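Local coordinates for dachshund homolog 1 (Homo sapiens, PDB 1L8R), which acts as a DNA-binding transcription factor in organogenesis, its DACHbox-N domain, described here, holding a DNA-binding motif similar to the forkhead/winged-helix domain, at residues Lys8-Arg13 against Glu26-Pro31; Lys16-Thr21 against Arg68-Leu73; Leu55-Val60 against Lys84-Lys89. All blocks are in the same frame, centred on the assembly; numbering follows the deposited sequence.

How the contacts relate
All three contacts reach the same antiparallel sheet. Contact 1 joins strands 8-12 and 25-29. Strand 15-22, which belongs to contact 2, lies between them in the sheet, so contacts 1 and 2 are close neighbours. Contact 1 is partly buried, with an ion pair at its exposed end and apolar contacts at the other. Contact 2 is the buried one. It packs strand 15-22 on helix 64-73 through carbon atoms. Contact 3, partly buried, pairs the start of strand 60-61 with strand 84-87 by backbone hydrogen bonds, and the loop before it packs on that strand. Contacts 1 and 3 meet where Ile28 of strand 25-29 is hydrogen-bonded to Ile86 of strand 84-87. Contacts 2 and 3 touch lightly, through Phe20 and Leu85.

Contact 1: Lys8-Arg13 against Glu26-Pro31; sequences KMVDLR and ELICLP
Lys8 and Glu26 form a long salt bridge, with Lys8 NZ 3.5 Å from Glu26 OE1; taken as a hydrogen bond it is weak. The two side chains cross at about a right angle. The other carboxylate oxygen, Glu26 OE2, lies 3.5 Å from Val10 CG1, and there the side chains meet tip to tip. Glu26 CG is anti to the backbone N (chi1 -172°), and the extended chain beyond it carries the carboxylate out toward strand 8-12, to Lys8 and Val10. Further along, Val10 CG2 rests on Ile28 CG2 at 3.7 Å. Leu12 CD2 reaches Ile28 CG1 more loosely, at 4.3 Å. Strands 8-12 and 25-29 belong to the antiparallel sheet of this winged-helix-like domain but are not adjacent in it. The axes of segments 8-12 and 26-29 cross at 88° and come within 8.8 Å. Strand 15-22 bonds to both. In the next shell, Arg88 NH2 makes a salt bridge to Glu26 OE2, so the carboxylate has cationic partners at both oxygens. With an alanine in place of Glu26, Lys8 and Arg88 would probably both lose this carboxylate, and a gap would open beside Val10 CG1. Arg88 NH1 also bonds to Asp11 O, tying helix 88-99 to strand 8-12.

Contact 2: Lys16-Thr21 against Arg68-Leu73; sequences KVASFT and RILRGL
Ala18 and Phe20 of strand 15-22 meet Ile69, Leu70 and Leu73 of helix 64-73. Leu70 touches both strand residues. Its CG is anti to the carbonyl carbon (chi1 -64°), which turns CG toward the edge of the Phe20 ring. One of its methyls, Leu70 CD2, presses on Ala18 CB at 3.4 Å, closer than usual for two carbons. The same methyl also lies near the Phe20 ring. Phe20 has CG anti to its own carbonyl carbon (chi1 -72°), and this sends the ring from the strand toward the helix, where its CE2-CZ edge meets Leu70 and Ile69. Phe20 CE2 is 3.9 Å from Leu70 CG, which sits at the edge in the ring plane. The Phe20 and Leu70 side chains slide past each other in opposite directions. Next to this, Phe20 CZ meets Ile69 CG2 at 4.1 Å, again near the ring plane. One turn on from Ile69, Leu73 CD1 approaches Ala18 CB at 4.2 Å. Strand and helix segments run nearly antiparallel, at 165°, with their axes 10.0 Å apart at closest. This is helix-on-sheet packing within the DACHbox-N domain. Cys7 touches both Phe20 and Leu73, and Met9 touches both Ala18 and Leu73. The side chains meet carbon to carbon, so shape and burial of apolar surface, rather than directed polar bonds, hold the helix against this strand.

Contact 3: Leu55-Val60 against Lys84-Lys89; sequences LEITPV and KLISRK
Ile86 CG2 is anti to its carbonyl carbon, while CG1 stands between the backbone N and the carbonyl carbon (chi1 60°). This brings the CG2 methyl against the Pro59 ring, 3.5 Å from Pro59 CB and 3.6 Å from Pro59 CG. The two side chains lie side by side and point the same way. Lys84 CG is anti to the carbonyl carbon (chi1 -73°), which sets it 4.1 Å from Pro59 CB. The chain is extended beyond that and runs on past the same proline, with Lys84 CD 3.9 Å from Pro59 CB. Ile57 CG2 adds a looser contact with Ile86 CG2, at 4.4 Å.

The backbones pair beside this. Val60 and Leu85 form an antiparallel hydrogen-bonded pair. Val60 N gives its hydrogen to Leu85 O at 2.8 Å, and Leu85 N returns one to Val60 O at 2.9 Å. Val60 O also receives a CA-H contact from Lys84 CA at 3.2 Å, so a bond and a weaker contact converge on that oxygen. The Val60 and Leu85 side chains share one face of the sheet, where both touch Leu27.

This is the edge pairing of the antiparallel sheet in the winged-helix-like DACHbox-N domain. It joins the short strand 60-61, outermost in this chain, to strand 84-87, whose other neighbour is strand 25-29. Leu52 of helix 45-54 packs on Ile57 and Pro59, Tyr49 of that helix makes a cation-pi contact with Lys84, and Phe91 of helix 88-99 touches Ile86.

Contact 1: Lys8-Arg13 against Glu26-Pro31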
ATOM      1  N   LYS A   8      -8.466   8.244  -4.095  1.00 14.87           N
ATOM      2  CA  LYS A   8      -9.406   8.651  -3.061  1.00 17.25           C
ATOM      3  C   LYS A   8      -8.853   8.197  -1.723  1.00 17.41           C
ATOM      4  O   LYS A   8      -8.134   7.194  -1.635  1.00 15.39           O
ATOM      5  CB  LYS A   8     -10.807   8.068  -3.303  1.00 19.19           C
ATOM      6  CG  LYS A   8     -10.982   6.600  -2.989  1.00 22.81           C
ATOM      7  CD  LYS A   8     -12.455   6.212  -3.119  1.00 27.42           C
ATOM      8  CE  LYS A   8     -12.688   4.754  -2.767  1.00 30.09           C
ATOM      9  NZ  LYS A   8     -14.124   4.383  -2.911  1.00 33.92           N
HETATM   10  N   MSE A   9      -9.159   8.958  -0.680  1.00 17.74           N
HETATM   11  CA  MSE A   9      -8.682   8.618   0.651  1.00 20.79           C
HETATM   12  C   MSE A   9      -9.720   7.707   1.295  1.00 19.64           C
HETATM   13  O   MSE A   9     -10.927   7.949   1.186  1.00 19.66           O
HETATM   14  CB  MSE A   9      -8.489   9.885   1.495  1.00 23.11           C
HETATM   15  CG  MSE A   9      -7.599  10.961   0.863  1.00 26.02           C
HETATM   16 SE   MSE A   9      -5.810  10.370   0.408  1.00 33.48          SE
HETATM   17  CE  MSE A   9      -6.092  10.102  -1.480  1.00 33.67           C
ATOM     18  N   VAL A  10      -9.246   6.652   1.944  1.00 17.50           N
ATOM     19  CA  VAL A  10     -10.121   5.686   2.593  1.00 19.64           C
ATOM     20  C   VAL A  10      -9.596   5.408   3.991  1.00 19.61           C
ATOM     21  O   VAL A  10      -8.444   5.704   4.298  1.00 18.11           O
ATOM     22  CB  VAL A  10     -10.181   4.363   1.799  1.00 19.92           C
ATOM     23  CG1 VAL A  10     -10.719   4.625   0.401  1.00 21.64           C
ATOM     24  CG2 VAL A  10      -8.801   3.726   1.735  1.00 19.26           C
ATOM     25  N   ASP A  11     -10.438   4.833   4.840  1.00 21.13           N
ATOM     26  CA  ASP A  11     -10.019   4.557   6.203  1.00 23.19           C
ATOM     27  C   ASP A  11      -9.305   3.223   6.327  1.00 22.19           C
ATOM     28  O   ASP A  11      -9.711   2.224   5.733  1.00 24.65           O
ATOM     29  CB  ASP A  11     -11.223   4.569   7.151  1.00 26.63           C
ATOM     30  CG  ASP A  11     -10.811   4.545   8.618  1.00 30.33           C
ATOM     31  OD1 ASP A  11     -10.386   5.602   9.136  1.00 32.95           O
ATOM     32  OD2 ASP A  11     -10.898   3.468   9.250  1.00 33.19           O
ATOM     33  N   LEU A  12      -8.221   3.226   7.090  1.00 20.97           N
ATOM     34  CA  LEU A  12      -7.454   2.023   7.348  1.00 21.55           C
ATOM     35  C   LEU A  12      -7.045   2.076   8.804  1.00 22.15           C
ATOM     36  O   LEU A  12      -6.206   2.890   9.194  1.00 23.29           O
ATOM     37  CB  LEU A  12      -6.204   1.948   6.465  1.00 20.48           C
ATOM     38  CG  LEU A  12      -5.370   0.681   6.694  1.00 21.13           C
ATOM     39  CD1 LEU A  12      -6.250  -0.548   6.490  1.00 22.30           C
ATOM     40  CD2 LEU A  12      -4.186   0.647   5.738  1.00 19.81           C
ATOM     41  N   ARG A  13      -7.659   1.219   9.614  1.00 22.49           N
ATOM     42  CA  ARG A  13      -7.348   1.166  11.034  1.00 23.99           C
ATOM     43  C   ARG A  13      -7.411   2.557  11.674  1.00 23.67           C
ATOM     44  O   ARG A  13      -6.540   2.932  12.454  1.00 24.20           O
ATOM     45  CB  ARG A  13      -5.956   0.555  11.234  1.00 24.00           C
ATOM     46  CG  ARG A  13      -5.768  -0.808  10.577  1.00 23.28           C
ATOM     47  CD  ARG A  13      -4.341  -1.327  10.764  1.00 23.70           C
ATOM     48  NE  ARG A  13      -4.023  -1.609  12.163  1.00 24.24           N
ATOM     49  CZ  ARG A  13      -4.379  -2.715  12.811  1.00 24.08           C
ATOM     50  NH1 ARG A  13      -5.068  -3.665  12.192  1.00 21.69           N
ATOM     51  NH2 ARG A  13      -4.047  -2.873  14.085  1.00 25.04           N
ATOM     52  N   GLU A  26     -10.539  -2.507  -4.421  1.00 13.72           N
ATOM     53  CA  GLU A  26     -10.027  -1.300  -3.803  1.00 13.84           C
ATOM     54  C   GLU A  26      -8.672  -1.621  -3.183  1.00 12.73           C
ATOM     55  O   GLU A  26      -8.566  -2.477  -2.304  1.00 14.48           O
ATOM     56  CB  GLU A  26     -10.993  -0.807  -2.725  1.00 15.73           C
ATOM     57  CG  GLU A  26     -10.638   0.547  -2.158  1.00 21.18           C
ATOM     58  CD  GLU A  26     -11.716   1.084  -1.241  1.00 25.48           C
ATOM     59  OE1 GLU A  26     -12.817   1.403  -1.742  1.00 27.77           O
ATOM     60  OE2 GLU A  26     -11.460   1.183  -0.025  1.00 28.09           O
ATOM     61  N   LEU A  27      -7.640  -0.928  -3.639  1.00 13.05           N
ATOM     62  CA  LEU A  27      -6.300  -1.162  -3.127  1.00 11.87           C
ATOM     63  C   LEU A  27      -5.764   0.090  -2.466  1.00 14.33           C
ATOM     64  O   LEU A  27      -6.110   1.203  -2.857  1.00 15.44           O
ATOM     65  CB  LEU A  27      -5.374  -1.559  -4.272  1.00 12.06           C
ATOM     66  CG  LEU A  27      -5.865  -2.677  -5.185  1.00 13.88           C
ATOM     67  CD1 LEU A  27      -4.847  -2.874  -6.303  1.00 15.18           C
ATOM     68  CD2 LEU A  27      -6.068  -3.965  -4.400  1.00 13.07           C
ATOM     69  N   ILE A  28      -4.926  -0.085  -1.451  1.00 12.90           N
ATOM     70  CA  ILE A  28      -4.353   1.070  -0.793  1.00 13.41           C
ATOM     71  C   ILE A  28      -2.840   1.100  -0.967  1.00 13.49           C
ATOM     72  O   ILE A  28      -2.204   0.090  -1.321  1.00 10.90           O
ATOM     73  CB  ILE A  28      -4.740   1.140   0.719  1.00 14.85           C
ATOM     74  CG1 ILE A  28      -4.256  -0.101   1.468  1.00 16.06           C
ATOM     75  CG2 ILE A  28      -6.263   1.249   0.844  1.00 15.89           C
ATOM     76  CD1 ILE A  28      -5.097  -1.317   1.231  1.00 23.02           C
ATOM     77  N   CYS A  29      -2.276   2.277  -0.741  1.00 11.98           N
ATOM     78  CA  CYS A  29      -0.844   2.501  -0.877  1.00 12.89           C
ATOM     79  C   CYS A  29      -0.072   1.739   0.202  1.00 13.32           C
ATOM     80  O   CYS A  29      -0.148   2.072   1.384  1.00 12.29           O
ATOM     81  CB  CYS A  29      -0.573   3.994  -0.787  1.00 13.58           C
ATOM     82  SG  CYS A  29       1.151   4.418  -0.818  1.00 12.56           S
ATOM     83  N   LEU A  30       0.661   0.712  -0.209  1.00 13.19           N
ATOM     84  CA  LEU A  30       1.417  -0.117   0.729  1.00 13.30           C
ATOM     85  C   LEU A  30       2.465   0.621   1.568  1.00 14.37           C
ATOM     86  O   LEU A  30       2.479   0.488   2.797  1.00 13.79           O
ATOM     87  CB  LEU A  30       2.075  -1.284  -0.010  1.00 13.82           C
ATOM     88  CG  LEU A  30       2.941  -2.225   0.841  1.00 11.47           C
ATOM     89  CD1 LEU A  30       2.125  -2.772   2.005  1.00 13.83           C
ATOM     90  CD2 LEU A  30       3.465  -3.357  -0.035  1.00 12.60           C
ATOM     91  N   PRO A  31       3.355   1.402   0.931  1.00 15.27           N
ATOM     92  CA  PRO A  31       4.368   2.122   1.714  1.00 14.36           C
ATOM     93  C   PRO A  31       3.750   3.051   2.751  1.00 16.15           C
ATOM     94  O   PRO A  31       4.280   3.201   3.857  1.00 15.60           O
ATOM     95  CB  PRO A  31       5.154   2.886   0.653  1.00 16.65           C
ATOM     96  CG  PRO A  31       5.044   2.007  -0.542  1.00 19.56           C
ATOM     97  CD  PRO A  31       3.592   1.584  -0.514  1.00 14.73           C
TER

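Contact 2: Lys16-Thr21 against Arg68-Leu73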
ATOM      1  N   LYS A  16      -6.312   7.702   7.473  1.00 23.02           N
ATOM      2  CA  LYS A  16      -6.669   7.962   6.086  1.00 22.22           C
ATOM      3  C   LYS A  16      -5.482   7.573   5.213  1.00 19.73           C
ATOM      4  O   LYS A  16      -4.345   7.955   5.494  1.00 20.20           O
ATOM      5  CB  LYS A  16      -6.992   9.445   5.895  1.00 24.93           C
ATOM      6  CG  LYS A  16      -8.382   9.846   6.368  1.00 31.19           C
ATOM      7  CD  LYS A  16      -9.443   9.388   5.380  1.00 33.44           C
ATOM      8  CE  LYS A  16     -10.851   9.670   5.886  1.00 36.49           C
ATOM      9  NZ  LYS A  16     -11.200   8.823   7.059  1.00 38.73           N
ATOM     10  N   VAL A  17      -5.748   6.801   4.165  1.00 16.69           N
ATOM     11  CA  VAL A  17      -4.700   6.378   3.243  1.00 15.63           C
ATOM     12  C   VAL A  17      -5.194   6.501   1.806  1.00 15.39           C
ATOM     13  O   VAL A  17      -6.400   6.459   1.538  1.00 13.76           O
ATOM     14  CB  VAL A  17      -4.261   4.916   3.502  1.00 14.63           C
ATOM     15  CG1 VAL A  17      -3.697   4.783   4.920  1.00 15.80           C
ATOM     16  CG2 VAL A  17      -5.429   3.967   3.292  1.00 14.26           C
ATOM     17  N   ALA A  18      -4.249   6.656   0.887  1.00 12.95           N
ATOM     18  CA  ALA A  18      -4.568   6.784  -0.526  1.00 14.17           C
ATOM     19  C   ALA A  18      -4.923   5.426  -1.111  1.00 14.10           C
ATOM     20  O   ALA A  18      -4.366   4.394  -0.728  1.00 13.66           O
ATOM     21  CB  ALA A  18      -3.395   7.395  -1.269  1.00 11.77           C
ATOM     22  N   SER A  19      -5.850   5.435  -2.054  1.00 11.00           N
ATOM     23  CA  SER A  19      -6.320   4.206  -2.665  1.00 12.41           C
ATOM     24  C   SER A  19      -6.648   4.393  -4.139  1.00 10.96           C
ATOM     25  O   SER A  19      -6.940   5.505  -4.580  1.00  9.74           O
ATOM     26  CB  SER A  19      -7.583   3.731  -1.934  1.00 15.98           C
ATOM     27  OG  SER A  19      -8.284   2.745  -2.674  1.00 22.45           O
ATOM     28  N   PHE A  20      -6.586   3.292  -4.882  1.00 12.13           N
ATOM     29  CA  PHE A  20      -6.961   3.254  -6.297  1.00 11.43           C
ATOM     30  C   PHE A  20      -7.723   1.948  -6.445  1.00 11.53           C
ATOM     31  O   PHE A  20      -7.383   0.951  -5.807  1.00 12.44           O
ATOM     32  CB  PHE A  20      -5.747   3.206  -7.235  1.00 10.16           C
ATOM     33  CG  PHE A  20      -4.990   4.491  -7.318  1.00  6.83           C
ATOM     34  CD1 PHE A  20      -5.499   5.585  -8.013  1.00  7.17           C
ATOM     35  CD2 PHE A  20      -3.778   4.627  -6.656  1.00  9.52           C
ATOM     36  CE1 PHE A  20      -4.813   6.798  -8.045  1.00  8.92           C
ATOM     37  CE2 PHE A  20      -3.079   5.834  -6.674  1.00  7.02           C
ATOM     38  CZ  PHE A  20      -3.591   6.927  -7.367  1.00  8.16           C
ATOM     39  N   THR A  21      -8.766   1.946  -7.267  1.00 10.59           N
ATOM     40  CA  THR A  21      -9.506   0.715  -7.484  1.00 11.87           C
ATOM     41  C   THR A  21      -9.046   0.135  -8.816  1.00 12.35           C
ATOM     42  O   THR A  21      -9.285   0.711  -9.877  1.00 15.54           O
ATOM     43  CB  THR A  21     -11.003   0.979  -7.490  1.00 11.37           C
ATOM     44  OG1 THR A  21     -11.392   1.421  -6.182  1.00 14.68           O
ATOM     45  CG2 THR A  21     -11.769  -0.292  -7.836  1.00 13.94           C
ATOM     46  N   ARG A  68       2.931   9.438  -9.386  1.00 11.99           N
ATOM     47  CA  ARG A  68       2.983  10.891  -9.298  1.00 11.97           C
ATOM     48  C   ARG A  68       1.902  11.450  -8.369  1.00 12.30           C
ATOM     49  O   ARG A  68       2.153  12.381  -7.604  1.00 12.90           O
ATOM     50  CB  ARG A  68       2.856  11.506 -10.694  1.00 16.10           C
ATOM     51  CG  ARG A  68       4.014  11.150 -11.613  1.00 20.49           C
ATOM     52  CD  ARG A  68       3.868  11.827 -12.960  1.00 24.24           C
ATOM     53  NE  ARG A  68       3.857  13.279 -12.822  1.00 27.54           N
ATOM     54  CZ  ARG A  68       3.679  14.127 -13.830  1.00 31.56           C
ATOM     55  NH1 ARG A  68       3.497  13.666 -15.063  1.00 32.03           N
ATOM     56  NH2 ARG A  68       3.678  15.436 -13.603  1.00 32.04           N
ATOM     57  N   ILE A  69       0.701  10.883  -8.432  1.00 10.57           N
ATOM     58  CA  ILE A  69      -0.378  11.349  -7.562  1.00 11.34           C
ATOM     59  C   ILE A  69      -0.029  11.057  -6.100  1.00 11.02           C
ATOM     60  O   ILE A  69      -0.190  11.916  -5.231  1.00 11.88           O
ATOM     61  CB  ILE A  69      -1.722  10.669  -7.925  1.00  9.24           C
ATOM     62  CG1 ILE A  69      -2.231  11.220  -9.260  1.00 11.79           C
ATOM     63  CG2 ILE A  69      -2.759  10.916  -6.819  1.00  9.49           C
ATOM     64  CD1 ILE A  69      -3.329  10.395  -9.881  1.00 11.69           C
ATOM     65  N   LEU A  70       0.470   9.858  -5.829  1.00 10.81           N
ATOM     66  CA  LEU A  70       0.818   9.488  -4.460  1.00  9.95           C
ATOM     67  C   LEU A  70       1.924  10.386  -3.923  1.00 12.33           C
ATOM     68  O   LEU A  70       1.919  10.746  -2.749  1.00 11.00           O
ATOM     69  CB  LEU A  70       1.234   8.018  -4.401  1.00 10.18           C
ATOM     70  CG  LEU A  70       0.092   7.061  -4.765  1.00  8.30           C
ATOM     71  CD1 LEU A  70       0.606   5.657  -4.950  1.00 10.95           C
ATOM     72  CD2 LEU A  70      -0.955   7.103  -3.653  1.00 11.61           C
ATOM     73  N   ARG A  71       2.873  10.756  -4.778  1.00 12.78           N
ATOM     74  CA  ARG A  71       3.936  11.652  -4.325  1.00 15.99           C
ATOM     75  C   ARG A  71       3.351  13.034  -4.013  1.00 16.16           C
ATOM     76  O   ARG A  71       3.722  13.673  -3.022  1.00 16.23           O
ATOM     77  CB  ARG A  71       5.026  11.789  -5.392  1.00 18.30           C
ATOM     78  CG  ARG A  71       5.884  10.555  -5.551  1.00 21.46           C
ATOM     79  CD  ARG A  71       7.240  10.924  -6.135  1.00 25.33           C
ATOM     80  NE  ARG A  71       7.125  11.652  -7.394  1.00 26.71           N
ATOM     81  CZ  ARG A  71       7.489  11.162  -8.575  1.00 28.02           C
ATOM     82  NH1 ARG A  71       7.992   9.939  -8.660  1.00 27.44           N
ATOM     83  NH2 ARG A  71       7.359  11.901  -9.668  1.00 28.54           N
ATOM     84  N   GLY A  72       2.425  13.480  -4.857  1.00 16.00           N
ATOM     85  CA  GLY A  72       1.799  14.779  -4.669  1.00 17.11           C
ATOM     86  C   GLY A  72       0.952  14.854  -3.413  1.00 17.03           C
ATOM     87  O   GLY A  72       0.845  15.915  -2.798  1.00 17.35           O
ATOM     88  N   LEU A  73       0.357  13.725  -3.038  1.00 16.38           N
ATOM     89  CA  LEU A  73      -0.498  13.625  -1.855  1.00 16.71           C
ATOM     90  C   LEU A  73       0.307  13.428  -0.590  1.00 17.65           C
ATOM     91  O   LEU A  73      -0.238  13.497   0.512  1.00 18.62           O
ATOM     92  CB  LEU A  73      -1.456  12.436  -1.991  1.00 18.49           C
ATOM     93  CG  LEU A  73      -2.593  12.501  -3.007  1.00 18.51           C
ATOM     94  CD1 LEU A  73      -3.218  11.129  -3.151  1.00 20.01           C
ATOM     95  CD2 LEU A  73      -3.632  13.514  -2.550  1.00 22.01           C
TER

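Contact 3: Leu55-Val60 against Lys84-Lys89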
ATOM      1  N   LEU A  55       3.198 -15.257   2.039  1.00 27.26           N
ATOM      2  CA  LEU A  55       1.746 -15.262   2.226  1.00 26.34           C
ATOM      3  C   LEU A  55       0.998 -15.412   0.906  1.00 27.16           C
ATOM      4  O   LEU A  55      -0.235 -15.399   0.876  1.00 26.67           O
ATOM      5  CB  LEU A  55       1.293 -13.972   2.917  1.00 25.76           C
ATOM      6  CG  LEU A  55       1.709 -13.768   4.373  1.00 25.31           C
ATOM      7  CD1 LEU A  55       1.496 -12.314   4.776  1.00 23.14           C
ATOM      8  CD2 LEU A  55       0.907 -14.704   5.266  1.00 22.75           C
ATOM      9  N   GLU A  56       1.746 -15.549  -0.184  1.00 27.16           N
ATOM     10  CA  GLU A  56       1.159 -15.698  -1.514  1.00 27.94           C
ATOM     11  C   GLU A  56       0.359 -14.471  -1.942  1.00 26.02           C
ATOM     12  O   GLU A  56      -0.678 -14.589  -2.597  1.00 26.64           O
ATOM     13  CB  GLU A  56       0.265 -16.944  -1.570  1.00 30.74           C
ATOM     14  CG  GLU A  56       1.008 -18.250  -1.317  1.00 34.74           C
ATOM     15  CD  GLU A  56       2.145 -18.488  -2.302  1.00 37.56           C
ATOM     16  OE1 GLU A  56       2.859 -19.502  -2.151  1.00 40.54           O
ATOM     17  OE2 GLU A  56       2.330 -17.669  -3.228  1.00 40.03           O
ATOM     18  N   ILE A  57       0.842 -13.296  -1.556  1.00 23.04           N
ATOM     19  CA  ILE A  57       0.199 -12.040  -1.916  1.00 21.13           C
ATOM     20  C   ILE A  57       1.117 -11.284  -2.879  1.00 19.50           C
ATOM     21  O   ILE A  57       2.254 -10.947  -2.531  1.00 17.48           O
ATOM     22  CB  ILE A  57      -0.049 -11.156  -0.673  1.00 20.22           C
ATOM     23  CG1 ILE A  57      -1.007 -11.865   0.290  1.00 21.23           C
ATOM     24  CG2 ILE A  57      -0.617  -9.811  -1.097  1.00 17.76           C
ATOM     25  CD1 ILE A  57      -1.152 -11.173   1.642  1.00 19.99           C
ATOM     26  N   THR A  58       0.631 -11.034  -4.092  1.00 19.58           N
ATOM     27  CA  THR A  58       1.405 -10.312  -5.097  1.00 17.75           C
ATOM     28  C   THR A  58       0.816  -8.915  -5.255  1.00 16.69           C
ATOM     29  O   THR A  58      -0.278  -8.752  -5.797  1.00 16.26           O
ATOM     30  CB  THR A  58       1.366 -11.025  -6.463  1.00 18.62           C
ATOM     31  OG1 THR A  58       1.889 -12.353  -6.327  1.00 21.14           O
ATOM     32  CG2 THR A  58       2.196 -10.266  -7.485  1.00 18.27           C
ATOM     33  N   PRO A  59       1.526  -7.890  -4.765  1.00 16.40           N
ATOM     34  CA  PRO A  59       1.090  -6.493  -4.837  1.00 15.81           C
ATOM     35  C   PRO A  59       0.948  -5.970  -6.254  1.00 15.44           C
ATOM     36  O   PRO A  59       1.698  -6.370  -7.149  1.00 14.32           O
ATOM     37  CB  PRO A  59       2.191  -5.747  -4.083  1.00 18.30           C
ATOM     38  CG  PRO A  59       2.677  -6.757  -3.110  1.00 17.56           C
ATOM     39  CD  PRO A  59       2.746  -8.005  -3.947  1.00 17.87           C
ATOM     40  N   VAL A  60      -0.016  -5.078  -6.448  1.00 14.30           N
ATOM     41  CA  VAL A  60      -0.236  -4.452  -7.745  1.00 13.48           C
ATOM     42  C   VAL A  60       0.821  -3.368  -7.931  1.00 13.73           C
ATOM     43  O   VAL A  60       1.155  -2.637  -6.998  1.00 13.85           O
ATOM     44  CB  VAL A  60      -1.643  -3.813  -7.827  1.00 13.56           C
ATOM     45  CG1 VAL A  60      -1.692  -2.775  -8.945  1.00 14.96           C
ATOM     46  CG2 VAL A  60      -2.689  -4.902  -8.053  1.00 15.69           C
ATOM     47  N   LYS A  84       3.786   0.165  -4.705  1.00 12.75           N
ATOM     48  CA  LYS A  84       2.900  -0.983  -4.812  1.00 12.31           C
ATOM     49  C   LYS A  84       1.627  -0.783  -4.009  1.00 12.73           C
ATOM     50  O   LYS A  84       1.597  -0.011  -3.046  1.00 11.97           O
ATOM     51  CB  LYS A  84       3.629  -2.251  -4.376  1.00 15.64           C
ATOM     52  CG  LYS A  84       4.651  -2.701  -5.415  1.00 17.90           C
ATOM     53  CD  LYS A  84       5.513  -3.838  -4.924  1.00 23.76           C
ATOM     54  CE  LYS A  84       6.479  -4.280  -6.011  1.00 24.41           C
ATOM     55  NZ  LYS A  84       7.477  -5.267  -5.495  1.00 29.14           N
ATOM     56  N   LEU A  85       0.576  -1.482  -4.433  1.00 10.44           N
ATOM     57  CA  LEU A  85      -0.736  -1.392  -3.813  1.00 11.94           C
ATOM     58  C   LEU A  85      -1.257  -2.775  -3.430  1.00 11.69           C
ATOM     59  O   LEU A  85      -1.038  -3.745  -4.149  1.00 15.45           O
ATOM     60  CB  LEU A  85      -1.732  -0.784  -4.809  1.00 11.78           C
ATOM     61  CG  LEU A  85      -1.427   0.540  -5.515  1.00 12.19           C
ATOM     62  CD1 LEU A  85      -2.528   0.828  -6.536  1.00 13.42           C
ATOM     63  CD2 LEU A  85      -1.327   1.676  -4.496  1.00 10.86           C
ATOM     64  N   ILE A  86      -1.943  -2.876  -2.296  1.00 13.04           N
ATOM     65  CA  ILE A  86      -2.547  -4.153  -1.920  1.00 13.12           C
ATOM     66  C   ILE A  86      -3.895  -3.879  -1.264  1.00 13.95           C
ATOM     67  O   ILE A  86      -4.136  -2.780  -0.781  1.00 13.90           O
ATOM     68  CB  ILE A  86      -1.660  -5.015  -0.969  1.00 16.32           C
ATOM     69  CG1 ILE A  86      -1.364  -4.277   0.332  1.00 18.29           C
ATOM     70  CG2 ILE A  86      -0.387  -5.449  -1.703  1.00 15.98           C
ATOM     71  CD1 ILE A  86      -0.754  -5.197   1.397  1.00 16.85           C
ATOM     72  N   SER A  87      -4.784  -4.868  -1.279  1.00 14.27           N
ATOM     73  CA  SER A  87      -6.109  -4.689  -0.690  1.00 16.79           C
ATOM     74  C   SER A  87      -6.037  -4.522   0.823  1.00 18.59           C
ATOM     75  O   SER A  87      -5.070  -4.936   1.462  1.00 18.26           O
ATOM     76  CB  SER A  87      -7.008  -5.881  -1.044  1.00 17.77           C
ATOM     77  OG  SER A  87      -6.538  -7.084  -0.454  1.00 17.81           O
ATOM     78  N   ARG A  88      -7.060  -3.908   1.410  1.00 19.98           N
ATOM     79  CA  ARG A  88      -7.052  -3.723   2.853  1.00 22.04           C
ATOM     80  C   ARG A  88      -7.057  -5.069   3.566  1.00 22.83           C
ATOM     81  O   ARG A  88      -6.433  -5.217   4.614  1.00 23.86           O
ATOM     82  CB  ARG A  88      -8.235  -2.857   3.297  1.00 22.76           C
ATOM     83  CG  ARG A  88      -7.980  -1.366   3.083  1.00 24.27           C
ATOM     84  CD  ARG A  88      -9.067  -0.483   3.672  1.00 26.09           C
ATOM     85  NE  ARG A  88     -10.364  -0.725   3.048  1.00 29.74           N
ATOM     86  CZ  ARG A  88     -11.419   0.069   3.188  1.00 30.83           C
ATOM     87  NH1 ARG A  88     -11.335   1.164   3.933  1.00 31.00           N
ATOM     88  NH2 ARG A  88     -12.558  -0.231   2.581  1.00 32.07           N
ATOM     89  N   LYS A  89      -7.738  -6.054   2.985  1.00 24.44           N
ATOM     90  CA  LYS A  89      -7.790  -7.388   3.578  1.00 25.78           C
ATOM     91  C   LYS A  89      -6.394  -8.008   3.558  1.00 24.47           C
ATOM     92  O   LYS A  89      -5.974  -8.650   4.521  1.00 24.85           O
ATOM     93  CB  LYS A  89      -8.754  -8.295   2.809  1.00 27.92           C
ATOM     94  CG  LYS A  89      -9.072  -9.593   3.543  1.00 32.59           C
ATOM     95  CD  LYS A  89      -9.947 -10.528   2.713  1.00 34.77           C
ATOM     96  CE  LYS A  89      -9.115 -11.368   1.754  1.00 35.03           C
ATOM     97  NZ  LYS A  89      -8.250 -12.329   2.499  1.00 36.98           N
TER